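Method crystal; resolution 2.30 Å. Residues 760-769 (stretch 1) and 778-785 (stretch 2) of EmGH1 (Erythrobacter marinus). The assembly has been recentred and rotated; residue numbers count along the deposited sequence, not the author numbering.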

# COMPACT_ATOMS: atom_id res chain seq x y z
N LEU A 760 25.85 -3.15 7.58
CA LEU A 760 26.46 -4.29 6.89
C LEU A 760 27.11 -3.82 5.60
O LEU A 760 26.45 -3.18 4.78
CB LEU A 760 25.42 -5.36 6.57
CG LEU A 760 24.59 -5.87 7.75
CD1 LEU A 760 23.51 -6.88 7.28
CD2 LEU A 760 25.52 -6.48 8.79
N VAL A 761 28.39 -4.12 5.43
CA VAL A 761 29.08 -3.91 4.17
C VAL A 761 29.56 -5.27 3.69
O VAL A 761 30.25 -5.98 4.43
CB VAL A 761 30.25 -2.91 4.30
CG1 VAL A 761 30.75 -2.51 2.92
CG2 VAL A 761 29.79 -1.69 5.04
N GLU A 762 29.19 -5.63 2.47
CA GLU A 762 29.44 -6.98 2.01
C GLU A 762 30.31 -6.98 0.76
O GLU A 762 30.16 -6.10 -0.10
CB GLU A 762 28.11 -7.70 1.76
CG GLU A 762 27.26 -7.78 3.04
CD GLU A 762 25.78 -8.10 2.80
OE1 GLU A 762 25.08 -8.28 3.81
OE2 GLU A 762 25.32 -8.17 1.64
N PRO A 763 31.22 -7.94 0.63
CA PRO A 763 32.02 -8.04 -0.60
C PRO A 763 31.10 -8.21 -1.80
O PRO A 763 30.04 -8.82 -1.70
CB PRO A 763 32.88 -9.29 -0.37
CG PRO A 763 32.81 -9.55 1.09
CD PRO A 763 31.48 -9.06 1.54
N GLY A 764 31.53 -7.67 -2.93
CA GLY A 764 30.79 -7.81 -4.17
C GLY A 764 30.63 -6.49 -4.91
O GLY A 764 31.11 -5.44 -4.49
N GLU A 765 29.88 -6.57 -6.01
CA GLU A 765 29.83 -5.50 -6.99
C GLU A 765 28.89 -4.38 -6.57
O GLU A 765 27.81 -4.61 -6.02
CB GLU A 765 29.37 -6.07 -8.33
CG GLU A 765 29.18 -5.04 -9.41
CD GLU A 765 28.54 -5.63 -10.65
OE1 GLU A 765 27.29 -5.84 -10.65
OE2 GLU A 765 29.29 -5.90 -11.62
N ILE A 766 29.31 -3.15 -6.84
CA ILE A 766 28.45 -1.98 -6.74
C ILE A 766 28.43 -1.31 -8.10
O ILE A 766 29.49 -1.10 -8.71
CB ILE A 766 28.94 -0.98 -5.67
CG1 ILE A 766 29.18 -1.68 -4.32
CG2 ILE A 766 27.96 0.18 -5.58
CD1 ILE A 766 27.89 -2.08 -3.58
N VAL A 767 27.23 -1.01 -8.59
CA VAL A 767 27.05 -0.22 -9.80
C VAL A 767 26.90 1.23 -9.37
O VAL A 767 26.09 1.54 -8.49
CB VAL A 767 25.82 -0.69 -10.60
CG1 VAL A 767 25.73 0.04 -11.95
CG2 VAL A 767 25.86 -2.19 -10.83
N ILE A 768 27.70 2.11 -9.96
CA ILE A 768 27.65 3.54 -9.67
C ILE A 768 27.09 4.23 -10.90
O ILE A 768 27.57 4.01 -12.02
CB ILE A 768 29.04 4.09 -9.30
CG1 ILE A 768 29.51 3.51 -7.97
CG2 ILE A 768 29.01 5.60 -9.22
CD1 ILE A 768 30.96 3.77 -7.68
N MET A 769 26.06 5.05 -10.71
CA MET A 769 25.33 5.67 -11.80
C MET A 769 25.30 7.18 -11.63
O MET A 769 25.26 7.69 -10.50
CB MET A 769 23.91 5.13 -11.90
CG MET A 769 23.84 3.63 -12.19
SD MET A 769 22.27 2.92 -11.64
CE MET A 769 22.66 2.61 -9.93
N GLN A 778 24.43 7.03 -16.90
CA GLN A 778 25.49 6.13 -17.32
C GLN A 778 26.13 5.56 -16.06
O GLN A 778 25.90 6.05 -14.95
CB GLN A 778 26.52 6.83 -18.20
CG GLN A 778 25.95 7.39 -19.49
CD GLN A 778 27.02 8.02 -20.38
OE1 GLN A 778 27.37 9.19 -20.22
NE2 GLN A 778 27.55 7.24 -21.30
N GLU A 779 26.90 4.49 -16.23
CA GLU A 779 27.30 3.72 -15.07
C GLU A 779 28.73 3.21 -15.20
O GLU A 779 29.32 3.18 -16.28
CB GLU A 779 26.33 2.54 -14.82
CG GLU A 779 26.12 1.63 -16.02
CD GLU A 779 25.25 0.42 -15.69
OE1 GLU A 779 25.79 -0.70 -15.69
OE2 GLU A 779 24.03 0.60 -15.42
N THR A 780 29.27 2.81 -14.05
CA THR A 780 30.55 2.13 -13.95
C THR A 780 30.43 1.17 -12.78
O THR A 780 29.54 1.31 -11.94
CB THR A 780 31.70 3.12 -13.75
OG1 THR A 780 32.94 2.42 -13.82
CG2 THR A 780 31.57 3.83 -12.39
N ARG A 781 31.32 0.19 -12.72
CA ARG A 781 31.21 -0.88 -11.74
C ARG A 781 32.47 -0.99 -10.91
O ARG A 781 33.58 -1.04 -11.46
CB ARG A 781 30.93 -2.21 -12.43
CG ARG A 781 29.52 -2.30 -12.94
CD ARG A 781 29.35 -3.51 -13.83
NE ARG A 781 27.96 -3.94 -13.82
CZ ARG A 781 27.00 -3.31 -14.48
NH1 ARG A 781 27.29 -2.24 -15.21
NH2 ARG A 781 25.76 -3.76 -14.41
N ILE A 782 32.31 -1.05 -9.60
CA ILE A 782 33.41 -1.30 -8.69
C ILE A 782 33.12 -2.56 -7.89
O ILE A 782 31.98 -3.05 -7.83
CB ILE A 782 33.67 -0.11 -7.76
CG1 ILE A 782 32.45 0.11 -6.86
CG2 ILE A 782 34.01 1.14 -8.58
CD1 ILE A 782 32.79 0.24 -5.39
N THR A 783 34.17 -3.10 -7.28
CA THR A 783 34.08 -4.28 -6.43
C THR A 783 34.54 -3.92 -5.03
O THR A 783 35.59 -3.28 -4.86
CB THR A 783 34.93 -5.42 -7.00
OG1 THR A 783 34.42 -5.79 -8.28
CG2 THR A 783 34.89 -6.64 -6.08
N LEU A 784 33.76 -4.31 -4.03
CA LEU A 784 34.18 -4.24 -2.64
C LEU A 784 34.84 -5.56 -2.28
O LEU A 784 34.30 -6.64 -2.59
CB LEU A 784 33.00 -3.96 -1.71
CG LEU A 784 32.07 -2.79 -2.03
CD1 LEU A 784 30.96 -2.67 -1.00
CD2 LEU A 784 32.85 -1.49 -2.14
N VAL A 785 36.00 -5.48 -1.64
CA VAL A 785 36.76 -6.67 -1.24
C VAL A 785 36.95 -6.71 0.28
O VAL A 785 36.74 -7.74 0.91
CB VAL A 785 38.11 -6.73 -1.94
CG1 VAL A 785 38.91 -7.92 -1.44
CG2 VAL A 785 37.91 -6.84 -3.45
OXT VAL A 785 37.32 -5.70 0.90

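Strands 764-769 and 778-784 of EmGH1 lie side by side as antiparallel neighbours in a sheet, their N-to-C directions 148° apart and their axes 4.5 Å apart at closest approach; together the two stretches bury 742 Å². Backbone hydrogen bonds come in three reciprocal pairs, at every second residue. Gly764 N donates to Leu784 O (3.0 Å) and Leu784 N to Gly764 O (2.9 Å); Ile766 N reaches Ile782 O (2.8 Å) and Ile782 N reaches Ile766 O (3.0 Å); Ile768 N meets Thr780 O (2.8 Å) and Thr780 N meets Ile768 O (2.9 Å). Angles at hydrogen of 156° to 175° make these bonds nearly straight. The alternating pairs, Glu765 with Thr783, Val767 with Arg781 and Met769 with Glu779, are not hydrogen-bonded and bring their CA atoms closer, to 4.3-4.6 Å, against 5.2-5.4 Å at the bonded pairs. Here CA-H groups approach carbonyl oxygens of the facing strand: Glu765 CA lies 3.4 Å from Ile782 O, Met769 CA 3.2 Å from Gln778 O, and Glu779 CA 3.1 Å from Ile768 O. Gly764 has phi/psi of 133°/-176°, at which a CB would jam against the preceding carbonyl oxygen; glycine suits this backbone.

Apolar packing dominates the face carrying Ile766, Ile768, Thr780, Ile782 and Leu784. Ile782 CG1 touches both Ile766 CB (3.9 Å) and Ile768 CD1 (4.0 Å), while Ile766 CG1 rests against Leu784 CG (3.9 Å). Leu784, with the largest area covered by the opposing stretch, also extends CD1 to Val761 CG1 (3.9 Å), carrying the contact beyond the paired strand. Thr780 joins this layer through its methyl, CG2 lying 4.0 Å from Ile768 CB. These contacts shield hydrocarbon from water, and the three isoleucines and leucine here are buried.

Charge gathers on the other face, around Arg781. Its NE forms a salt bridge with Glu765 OE2 at 3.2 Å; the hydrogen bond within it is weak, its N-H...O angle of 124° being well short of straight. The carboxylate oxygen sits at the guanidinium edge, near its plane, whereas Val767 CG2 covers one guanidinium face, 3.9 Å from Arg781 NH2. This arrangement leaves the polar edge available to the acid and sets the flat face against a methyl. On the same side, Glu779 CB, part of its aliphatic stem, packs 3.8 Å from Met769 CG, while its carboxylate carbon CD lies 3.8 Å from Val767 CG1.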